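Putative methylthioribose-1-phosphate isomerase (Pyrococcus horikoshii OT3, PDB 6A34) probably catalyses the reversible isomerisation of 5-methylthioribose 1-phosphate to 5-methylthioribulose 1-phosphate in the methionine salvage pathway. Local coordinates at residues A[87-92]-A[112-117]; A[66-71]-A[135-140]; A[193-198]-A[219-224]. All coordinates share one frame; numbering follows the deposited sequence.

Contact 1: A[87-92]-A[112-117]; sequences DGFEKA and RIKKLV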
loop_
_atom_site.group_PDB
_atom_site.type_symbol
_atom_site.label_atom_id
_atom_site.label_comp_id
_atom_site.label_asym_id
_atom_site.label_seq_id
_atom_site.Cartn_x
_atom_site.Cartn_y
_atom_site.Cartn_z
ATOM N N ASP A 87 1.838 -14.337 -47.657
ATOM C CA ASP A 87 0.437 -14.346 -47.235
ATOM C C ASP A 87 0.386 -14.834 -45.791
ATOM O O ASP A 87 -0.238 -14.200 -44.963
ATOM C CB ASP A 87 -0.484 -15.191 -48.129
ATOM C CG ASP A 87 -0.753 -14.591 -49.512
ATOM O OD1 ASP A 87 -0.224 -13.480 -49.803
ATOM O OD2 ASP A 87 -1.471 -15.251 -50.308
ATOM N N GLY A 88 1.055 -15.962 -45.521
ATOM C CA GLY A 88 1.129 -16.543 -44.171
ATOM C C GLY A 88 1.776 -15.585 -43.185
ATOM O O GLY A 88 1.330 -15.460 -42.050
ATOM N N PHE A 89 2.823 -14.890 -43.637
ATOM C CA PHE A 89 3.521 -13.942 -42.804
ATOM C C PHE A 89 2.584 -12.800 -42.376
ATOM O O PHE A 89 2.587 -12.379 -41.215
ATOM C CB PHE A 89 4.731 -13.370 -43.532
ATOM C CG PHE A 89 5.342 -12.208 -42.798
ATOM C CD1 PHE A 89 4.876 -10.922 -43.016
ATOM C CD2 PHE A 89 6.349 -12.414 -41.866
ATOM C CE1 PHE A 89 5.416 -9.858 -42.314
ATOM C CE2 PHE A 89 6.918 -11.347 -41.198
ATOM C CZ PHE A 89 6.431 -10.073 -41.404
ATOM N N GLU A 90 1.823 -12.266 -43.335
ATOM C CA GLU A 90 0.806 -11.249 -43.057
ATOM C C GLU A 90 -0.221 -11.806 -42.056
ATOM O O GLU A 90 -0.542 -11.154 -41.073
ATOM C CB GLU A 90 0.150 -10.775 -44.357
ATOM C CG GLU A 90 0.171 -9.265 -44.520
ATOM C CD GLU A 90 -0.711 -8.473 -43.562
ATOM O OE1 GLU A 90 -1.808 -8.959 -43.230
ATOM O OE2 GLU A 90 -0.312 -7.360 -43.165
ATOM N N LYS A 91 -0.730 -13.022 -42.273
ATOM C CA LYS A 91 -1.656 -13.592 -41.296
ATOM C C LYS A 91 -1.011 -13.622 -39.901
ATOM O O LYS A 91 -1.646 -13.262 -38.909
ATOM C CB LYS A 91 -2.093 -15.007 -41.665
ATOM C CG LYS A 91 -3.286 -15.082 -42.607
ATOM C CD LYS A 91 -3.614 -16.511 -43.044
ATOM C CE LYS A 91 -4.818 -16.587 -43.964
ATOM N NZ LYS A 91 -4.678 -15.668 -45.121
ATOM N N ALA A 92 0.257 -14.045 -39.833
ATOM C CA ALA A 92 0.934 -14.207 -38.574
ATOM C C ALA A 92 1.174 -12.832 -37.914
ATOM O O ALA A 92 1.047 -12.690 -36.705
ATOM C CB ALA A 92 2.206 -14.991 -38.788
ATOM N N ARG A 112 8.610 -3.229 -37.426
ATOM C CA ARG A 112 10.026 -3.235 -37.798
ATOM C C ARG A 112 10.335 -4.433 -38.721
ATOM O O ARG A 112 11.112 -4.303 -39.666
ATOM C CB ARG A 112 10.871 -3.319 -36.528
ATOM C CG ARG A 112 12.374 -3.350 -36.760
ATOM C CD ARG A 112 13.146 -3.242 -35.453
ATOM N NE ARG A 112 14.564 -3.553 -35.614
ATOM C CZ ARG A 112 15.449 -3.373 -34.669
ATOM N NH1 ARG A 112 15.028 -2.990 -33.473
ATOM N NH2 ARG A 112 16.738 -3.563 -34.906
ATOM N N ILE A 113 9.727 -5.593 -38.431
ATOM C CA ILE A 113 9.974 -6.810 -39.206
ATOM C C ILE A 113 9.169 -6.784 -40.517
ATOM O O ILE A 113 9.736 -6.953 -41.587
ATOM C CB ILE A 113 9.682 -8.040 -38.348
ATOM C CG1 ILE A 113 10.671 -8.081 -37.178
ATOM C CG2 ILE A 113 9.699 -9.301 -39.210
ATOM C CD1 ILE A 113 10.510 -9.280 -36.289
ATOM N N LYS A 114 7.854 -6.604 -40.403
ATOM C CA LYS A 114 6.946 -6.291 -41.507
ATOM C C LYS A 114 7.630 -5.369 -42.540
ATOM O O LYS A 114 7.711 -5.721 -43.717
ATOM C CB LYS A 114 5.672 -5.686 -40.910
ATOM C CG LYS A 114 4.734 -4.968 -41.867
ATOM C CD LYS A 114 3.926 -5.887 -42.746
ATOM C CE LYS A 114 2.588 -5.286 -43.133
ATOM N NZ LYS A 114 1.841 -6.205 -44.025
ATOM N N LYS A 115 8.150 -4.217 -42.093
ATOM C CA LYS A 115 8.713 -3.206 -42.981
ATOM C C LYS A 115 9.984 -3.748 -43.648
ATOM O O LYS A 115 10.220 -3.502 -44.815
ATOM C CB LYS A 115 9.052 -1.906 -42.235
ATOM C CG LYS A 115 8.929 -0.608 -43.034
ATOM C CD LYS A 115 8.879 -0.792 -44.557
ATOM C CE LYS A 115 8.413 0.423 -45.335
ATOM N NZ LYS A 115 9.556 1.124 -45.967
ATOM N N LEU A 116 10.825 -4.460 -42.896
ATOM C CA LEU A 116 12.049 -5.091 -43.460
ATOM C C LEU A 116 11.682 -6.098 -44.571
ATOM O O LEU A 116 12.344 -6.148 -45.583
ATOM C CB LEU A 116 12.815 -5.774 -42.327
ATOM C CG LEU A 116 14.133 -6.424 -42.713
ATOM C CD1 LEU A 116 15.196 -5.362 -42.927
ATOM C CD2 LEU A 116 14.569 -7.424 -41.655
ATOM N N VAL A 117 10.608 -6.865 -44.374
ATOM C CA VAL A 117 10.187 -7.920 -45.288
ATOM C C VAL A 117 9.644 -7.325 -46.600
ATOM O O VAL A 117 9.989 -7.831 -47.664
ATOM C CB VAL A 117 9.133 -8.819 -44.625
ATOM C CG1 VAL A 117 8.434 -9.703 -45.638
ATOM C CG2 VAL A 117 9.732 -9.634 -43.501
#

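Contact 2: A[66-71]-A[135-140]; sequences AGFGLA and EAYKIA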
loop_
_atom_site.group_PDB
_atom_site.type_symbol
_atom_site.label_atom_id
_atom_site.label_comp_id
_atom_site.label_asym_id
_atom_site.label_seq_id
_atom_site.Cartn_x
_atom_site.Cartn_y
_atom_site.Cartn_z
ATOM N N ALA A 66 6.783 -11.161 -29.615
ATOM C CA ALA A 66 6.001 -11.030 -30.834
ATOM C C ALA A 66 6.911 -11.186 -32.051
ATOM O O ALA A 66 6.503 -11.768 -33.061
ATOM C CB ALA A 66 5.342 -9.684 -30.867
ATOM N N GLY A 67 8.097 -10.569 -31.959
ATOM C CA GLY A 67 9.089 -10.626 -32.971
ATOM C C GLY A 67 9.549 -12.059 -33.188
ATOM O O GLY A 67 9.705 -12.475 -34.311
ATOM N N PHE A 68 9.758 -12.800 -32.094
ATOM C CA PHE A 68 10.147 -14.207 -32.186
ATOM C C PHE A 68 8.997 -15.081 -32.682
ATOM O O PHE A 68 9.234 -16.189 -33.091
ATOM C CB PHE A 68 10.660 -14.725 -30.847
ATOM C CG PHE A 68 12.043 -14.231 -30.528
ATOM C CD1 PHE A 68 13.005 -14.132 -31.516
ATOM C CD2 PHE A 68 12.386 -13.880 -29.239
ATOM C CE1 PHE A 68 14.282 -13.702 -31.219
ATOM C CE2 PHE A 68 13.658 -13.426 -28.950
ATOM C CZ PHE A 68 14.599 -13.329 -29.937
ATOM N N GLY A 69 7.757 -14.583 -32.593
ATOM C CA GLY A 69 6.602 -15.256 -33.180
ATOM C C GLY A 69 6.656 -15.261 -34.699
ATOM O O GLY A 69 6.224 -16.230 -35.335
ATOM N N LEU A 70 7.190 -14.182 -35.280
ATOM C CA LEU A 70 7.417 -14.127 -36.723
ATOM C C LEU A 70 8.628 -14.971 -37.136
ATOM O O LEU A 70 8.612 -15.573 -38.179
ATOM C CB LEU A 70 7.573 -12.667 -37.138
ATOM C CG LEU A 70 6.301 -11.836 -36.938
ATOM C CD1 LEU A 70 6.573 -10.384 -37.229
ATOM C CD2 LEU A 70 5.169 -12.356 -37.817
ATOM N N ALA A 71 9.690 -14.960 -36.330
ATOM C CA ALA A 71 10.848 -15.823 -36.552
ATOM C C ALA A 71 10.364 -17.276 -36.598
ATOM O O ALA A 71 10.676 -18.004 -37.534
ATOM C CB ALA A 71 11.871 -15.626 -35.464
ATOM N N GLU A 135 16.371 -10.226 -37.543
ATOM C CA GLU A 135 15.705 -9.084 -37.006
ATOM C C GLU A 135 15.123 -9.365 -35.608
ATOM O O GLU A 135 15.257 -8.513 -34.743
ATOM C CB GLU A 135 14.592 -8.603 -37.938
ATOM C CG GLU A 135 14.392 -7.096 -37.893
ATOM C CD GLU A 135 15.631 -6.243 -38.151
ATOM O OE1 GLU A 135 16.656 -6.799 -38.608
ATOM O OE2 GLU A 135 15.563 -5.006 -37.912
ATOM N N ALA A 136 14.487 -10.528 -35.402
ATOM C CA ALA A 136 13.899 -10.861 -34.108
ATOM C C ALA A 136 15.001 -10.965 -33.046
ATOM O O ALA A 136 14.826 -10.491 -31.919
ATOM C CB ALA A 136 13.075 -12.122 -34.196
ATOM N N TYR A 137 16.178 -11.501 -33.416
ATOM C CA TYR A 137 17.271 -11.595 -32.463
ATOM C C TYR A 137 17.791 -10.191 -32.142
ATOM O O TYR A 137 18.207 -9.921 -31.017
ATOM C CB TYR A 137 18.409 -12.499 -32.940
ATOM C CG TYR A 137 18.162 -13.971 -32.711
ATOM C CD1 TYR A 137 18.035 -14.489 -31.429
ATOM C CD2 TYR A 137 18.063 -14.854 -33.773
ATOM C CE1 TYR A 137 17.815 -15.836 -31.206
ATOM C CE2 TYR A 137 17.853 -16.207 -33.567
ATOM C CZ TYR A 137 17.713 -16.695 -32.282
ATOM O OH TYR A 137 17.495 -18.010 -32.067
ATOM N N LYS A 138 17.797 -9.320 -33.149
ATOM C CA LYS A 138 18.280 -7.965 -32.995
ATOM C C LYS A 138 17.399 -7.196 -31.988
ATOM O O LYS A 138 17.917 -6.446 -31.213
ATOM C CB LYS A 138 18.295 -7.253 -34.349
ATOM C CG LYS A 138 19.615 -7.211 -35.099
ATOM C CD LYS A 138 19.455 -6.281 -36.303
ATOM C CE LYS A 138 20.592 -6.266 -37.303
ATOM N NZ LYS A 138 20.173 -5.516 -38.514
ATOM N N ILE A 139 16.077 -7.370 -32.067
ATOM C CA ILE A 139 15.140 -6.715 -31.188
ATOM C C ILE A 139 15.443 -7.135 -29.744
ATOM O O ILE A 139 15.610 -6.293 -28.873
ATOM C CB ILE A 139 13.693 -7.001 -31.622
ATOM C CG1 ILE A 139 13.400 -6.348 -32.973
ATOM C CG2 ILE A 139 12.681 -6.545 -30.561
ATOM C CD1 ILE A 139 12.150 -6.885 -33.658
ATOM N N ALA A 140 15.585 -8.441 -29.511
ATOM C CA ALA A 140 15.836 -8.947 -28.179
ATOM C C ALA A 140 17.186 -8.430 -27.684
ATOM O O ALA A 140 17.231 -7.879 -26.590
ATOM C CB ALA A 140 15.772 -10.447 -28.130
#

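Contact 3: A[193-198]-A[219-224]; sequences LKLLWL and GLNVKL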
loop_
_atom_site.group_PDB
_atom_site.type_symbol
_atom_site.label_atom_id
_atom_site.label_comp_id
_atom_site.label_asym_id
_atom_site.label_seq_id
_atom_site.Cartn_x
_atom_site.Cartn_y
_atom_site.Cartn_z
ATOM N N LEU A 193 25.802 -2.685 -3.120
ATOM C CA LEU A 193 24.414 -2.777 -2.696
ATOM C C LEU A 193 24.283 -3.559 -1.392
ATOM O O LEU A 193 24.276 -4.805 -1.402
ATOM C CB LEU A 193 23.582 -3.439 -3.794
ATOM C CG LEU A 193 22.110 -3.620 -3.436
ATOM C CD1 LEU A 193 21.399 -2.283 -3.485
ATOM C CD2 LEU A 193 21.447 -4.601 -4.380
ATOM N N LYS A 194 24.101 -2.831 -0.278
ATOM C CA LYS A 194 24.030 -3.457 1.031
ATOM C C LYS A 194 22.613 -3.951 1.282
ATOM O O LYS A 194 22.417 -4.897 2.033
ATOM C CB LYS A 194 24.420 -2.497 2.160
ATOM C CG LYS A 194 25.814 -1.912 2.024
ATOM C CD LYS A 194 26.937 -2.961 1.850
ATOM C CE LYS A 194 28.181 -2.392 1.197
ATOM N NZ LYS A 194 28.449 -1.013 1.679
ATOM N N LEU A 195 21.635 -3.246 0.710
ATOM C CA LEU A 195 20.249 -3.542 0.992
ATOM C C LEU A 195 19.397 -2.873 -0.079
ATOM O O LEU A 195 19.629 -1.711 -0.399
ATOM C CB LEU A 195 19.880 -3.040 2.392
ATOM C CG LEU A 195 18.395 -3.146 2.753
ATOM C CD1 LEU A 195 17.955 -4.586 2.889
ATOM C CD2 LEU A 195 18.073 -2.390 4.044
ATOM N N LEU A 196 18.444 -3.638 -0.619
ATOM C CA LEU A 196 17.444 -3.158 -1.518
ATOM C C LEU A 196 16.076 -3.227 -0.834
ATOM O O LEU A 196 15.541 -4.305 -0.695
ATOM C CB LEU A 196 17.439 -4.013 -2.787
ATOM C CG LEU A 196 16.503 -3.519 -3.893
ATOM C CD1 LEU A 196 16.792 -2.077 -4.258
ATOM C CD2 LEU A 196 16.611 -4.400 -5.129
ATOM N N TRP A 197 15.505 -2.068 -0.483
ATOM C CA TRP A 197 14.094 -2.010 -0.079
ATOM C C TRP A 197 13.209 -2.162 -1.314
ATOM O O TRP A 197 13.429 -1.462 -2.339
ATOM C CB TRP A 197 13.752 -0.682 0.593
ATOM C CG TRP A 197 14.516 -0.410 1.837
ATOM C CD1 TRP A 197 15.631 0.353 1.947
ATOM C CD2 TRP A 197 14.219 -0.895 3.154
ATOM N NE1 TRP A 197 16.032 0.392 3.251
ATOM C CE2 TRP A 197 15.185 -0.355 4.014
ATOM C CE3 TRP A 197 13.216 -1.713 3.689
ATOM C CZ2 TRP A 197 15.180 -0.587 5.387
ATOM C CZ3 TRP A 197 13.218 -1.964 5.046
ATOM C CH2 TRP A 197 14.191 -1.412 5.885
ATOM N N LEU A 198 12.180 -3.001 -1.176
ATOM C CA LEU A 198 11.172 -3.246 -2.209
ATOM C C LEU A 198 9.781 -2.904 -1.680
ATOM O O LEU A 198 9.271 -3.609 -0.798
ATOM C CB LEU A 198 11.191 -4.724 -2.605
ATOM C CG LEU A 198 12.514 -5.213 -3.168
ATOM C CD1 LEU A 198 12.433 -6.725 -3.443
ATOM C CD2 LEU A 198 12.879 -4.429 -4.421
ATOM N N GLY A 219 20.236 -13.637 -5.207
ATOM C CA GLY A 219 21.008 -13.432 -3.967
ATOM C C GLY A 219 21.295 -11.970 -3.609
ATOM O O GLY A 219 22.221 -11.680 -2.842
ATOM N N LEU A 220 20.503 -11.018 -4.115
ATOM C CA LEU A 220 20.607 -9.627 -3.604
ATOM C C LEU A 220 20.057 -9.588 -2.170
ATOM O O LEU A 220 19.125 -10.304 -1.851
ATOM C CB LEU A 220 19.811 -8.683 -4.512
ATOM C CG LEU A 220 20.558 -8.127 -5.716
ATOM C CD1 LEU A 220 21.014 -9.236 -6.672
ATOM C CD2 LEU A 220 19.678 -7.117 -6.444
ATOM N N ASN A 221 20.606 -8.725 -1.302
ATOM C CA ASN A 221 19.997 -8.541 0.017
ATOM C C ASN A 221 18.766 -7.599 -0.088
ATOM O O ASN A 221 18.872 -6.445 -0.370
ATOM C CB ASN A 221 21.050 -8.087 1.019
ATOM C CG ASN A 221 20.459 -7.857 2.387
ATOM O OD1 ASN A 221 19.632 -8.656 2.809
ATOM N ND2 ASN A 221 20.843 -6.768 3.056
ATOM N N VAL A 222 17.588 -8.086 0.291
ATOM C CA VAL A 222 16.328 -7.474 -0.061
ATOM C C VAL A 222 15.438 -7.454 1.188
ATOM O O VAL A 222 15.554 -8.345 2.057
ATOM C CB VAL A 222 15.759 -8.308 -1.216
ATOM C CG1 VAL A 222 14.305 -8.665 -1.076
ATOM C CG2 VAL A 222 16.102 -7.728 -2.569
ATOM N N LYS A 223 14.587 -6.427 1.298
ATOM C CA LYS A 223 13.600 -6.336 2.349
ATOM C C LYS A 223 12.284 -5.823 1.764
ATOM O O LYS A 223 12.253 -4.727 1.165
ATOM C CB LYS A 223 14.075 -5.422 3.476
ATOM C CG LYS A 223 14.845 -6.123 4.578
ATOM C CD LYS A 223 14.866 -5.383 5.893
ATOM C CE LYS A 223 16.171 -5.580 6.639
ATOM N NZ LYS A 223 16.612 -6.992 6.635
ATOM N N LEU A 224 11.208 -6.602 1.952
ATOM C CA LEU A 224 9.909 -6.292 1.333
ATOM C C LEU A 224 9.079 -5.509 2.351
ATOM O O LEU A 224 9.077 -5.884 3.504
ATOM C CB LEU A 224 9.234 -7.608 0.949
ATOM C CG LEU A 224 7.825 -7.494 0.393
ATOM C CD1 LEU A 224 7.833 -6.751 -0.938
ATOM C CD2 LEU A 224 7.230 -8.888 0.211
HETATM O O HOH W 1 22.783 -7.024 -2.120
#

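Contact 1: A[87-92]-A[112-117]
Phe89 and the ion pair Glu90–Lys114 carry this contact. The distal end of the Phe89 ring rests against the helix segment 112-117. Its CZ lies 3.8 Å from Lys114 CA, with that backbone at the ring edge. Ile113 meets the same edge, its CG2 4.0 Å from Phe89 CE2. Val117 comes tip to tip with the ring, CG2 being 3.9 Å from Phe89 CZ, while its CG1 sits over one face. The ring reaches this place because Phe89 CG is anti to the backbone N (chi1 170°). Lys114 NZ donates to Glu90 OE2 at 2.6 Å. The carboxylate uses its anti lone pair, the one turned away from the other oxygen. Both chains bend at chi2 and cross obliquely to meet. An alanine in place of Glu90 would lose this carboxylate and would probably leave the Lys114 ammonium less firmly held.

The two segments belong to helices 82-97 and 104-119, which run nearly antiparallel, at 164°, within the helical part of the protein. Their local axes stay 11.5 Å apart. This is a wide spacing, and the long Phe89 side chain spans it.

Other helices close the apolar side. Leu70 of helix 59-76 touches both Phe89 and Ile113, and Tyr73 of the same helix also packs on Phe89. Ile113 also touches Glu135, and Val117 touches Ile132, both of helix 125-157. Lys114 has a further partner in Tyr93, through a cation-pi contact. A hydrogen bond from Val117 N to Ile113 O, 2.9 Å long, holds the two apolar residues one helical turn apart.

Contact 2: A[66-71]-A[135-140]
Phe68 and Tyr137 share the same first torsion, with CG anti to the carbonyl carbon and beside the backbone N (chi1 -75° and -82°). This brings two rings together across a pair of nearly antiparallel helices, 59-76 and 125-157, in the helical part of the protein. The edge of Phe68 points at the face of Tyr137 in an offset edge-to-face pair, with the planes at 64°. Phe68 CE1 sits above the tyrosine face, displaced toward its rim.

The helices come close, their local axes 8.6 Å apart. Small residues line the approach. Gly67 and Ala136 have their CA atoms 4.9 Å from each other, and the methyl of Ala136 rests 3.4 Å from Gly67 O. On its other sides that methyl meets Ala71 CB and the ring of Phe68, whose CD1 is 3.4 Å from Ala136 CB. Phe68 CZ, at the distal end of the ring, packs on Ala140 CB, one turn further on along helix 125-157.

Strand 17-20 lies beside the aromatic pair. Val17 touches Phe68, and Tyr137 OH makes a hydrogen bond to the carbonyl O of Tyr19. On the opposing backbone, Phe68 CE1 approaches Ala136 O to 3.3 Å.

Contact 3: A[193-198]-A[219-224]
Gly219 ends helix 206-217 in a Schellman motif with positive phi, and the chain then enters strand 222-225, the second strand of the parallel beta-alpha-beta unit 193-199, 206-217, 222-225. The sheet is the Rossmann-like one of this family, and strand 222-225 is its outermost strand on this side within the chain.

Leu220 is next and packs inward. Its CD2 lies 3.7 Å from Leu193 CD2, the two side chains crossing at about a right angle. Asn221 then binds the corner of the first strand. Its ND2 donates to Lys194 O at 2.7 Å, nearly straight (168°), with the oxygen in the amide plane. Its backbone O accepts Leu196 N at 2.9 Å, almost along the C=O axis. A water links its backbone N to Leu193 O, so its backbone N and O are both tied to segment 193-198, the N through water.

Val222 pairs with Leu196 and turns to the face that also bears Leu198. Val222 CG1 and Leu198 CD1 are 3.6 Å apart. Tyr215 of helix 206-217 covers this face. Lys223 N donates to Leu196 O at 3.1 Å, from 31° above the carbonyl plane. Lys223 O accepts Leu198 N at 2.9 Å, and this bond lies in the plane. On the opposite face the Lys223 chain runs alongside Trp197, with CB 3.8 Å from Trp197 CE3 and CD near the far end of the indole. Leu195 CD2 lies over one face of that indole, and Trp197 NE1 is hydrogen-bonded to Phe238 O.

Leu224 pairs with Leu198. Its backbone also forms hydrogen bonds with the second subunit, and its side chain packs on Ala313 of that subunit. Within the pair of strands, Leu224 CD1 stands 3.5 Å from Leu198 O.

Contacts 1 and 2 are neighbours in the helical part, their centres 12 Å apart, with contact 1 nested along the chain inside the loop closed by contact 2. They touch: Arg112 forms a salt bridge with Glu135, and Ile113 packs on Gly67. They use four successive helices but differ in chemistry. Contact 1 is wide and combines a buried ring with a partly exposed ion pair. Contact 2 is close, the most buried, and relies on small residues and aromatic packing. Contact 3 lies on the other side of the chain's centre. Three backbone hydrogen bonds set its register, alongside buried leucines. Lys194 and Asn221 are exposed at its corner, and one strand meets the second subunit.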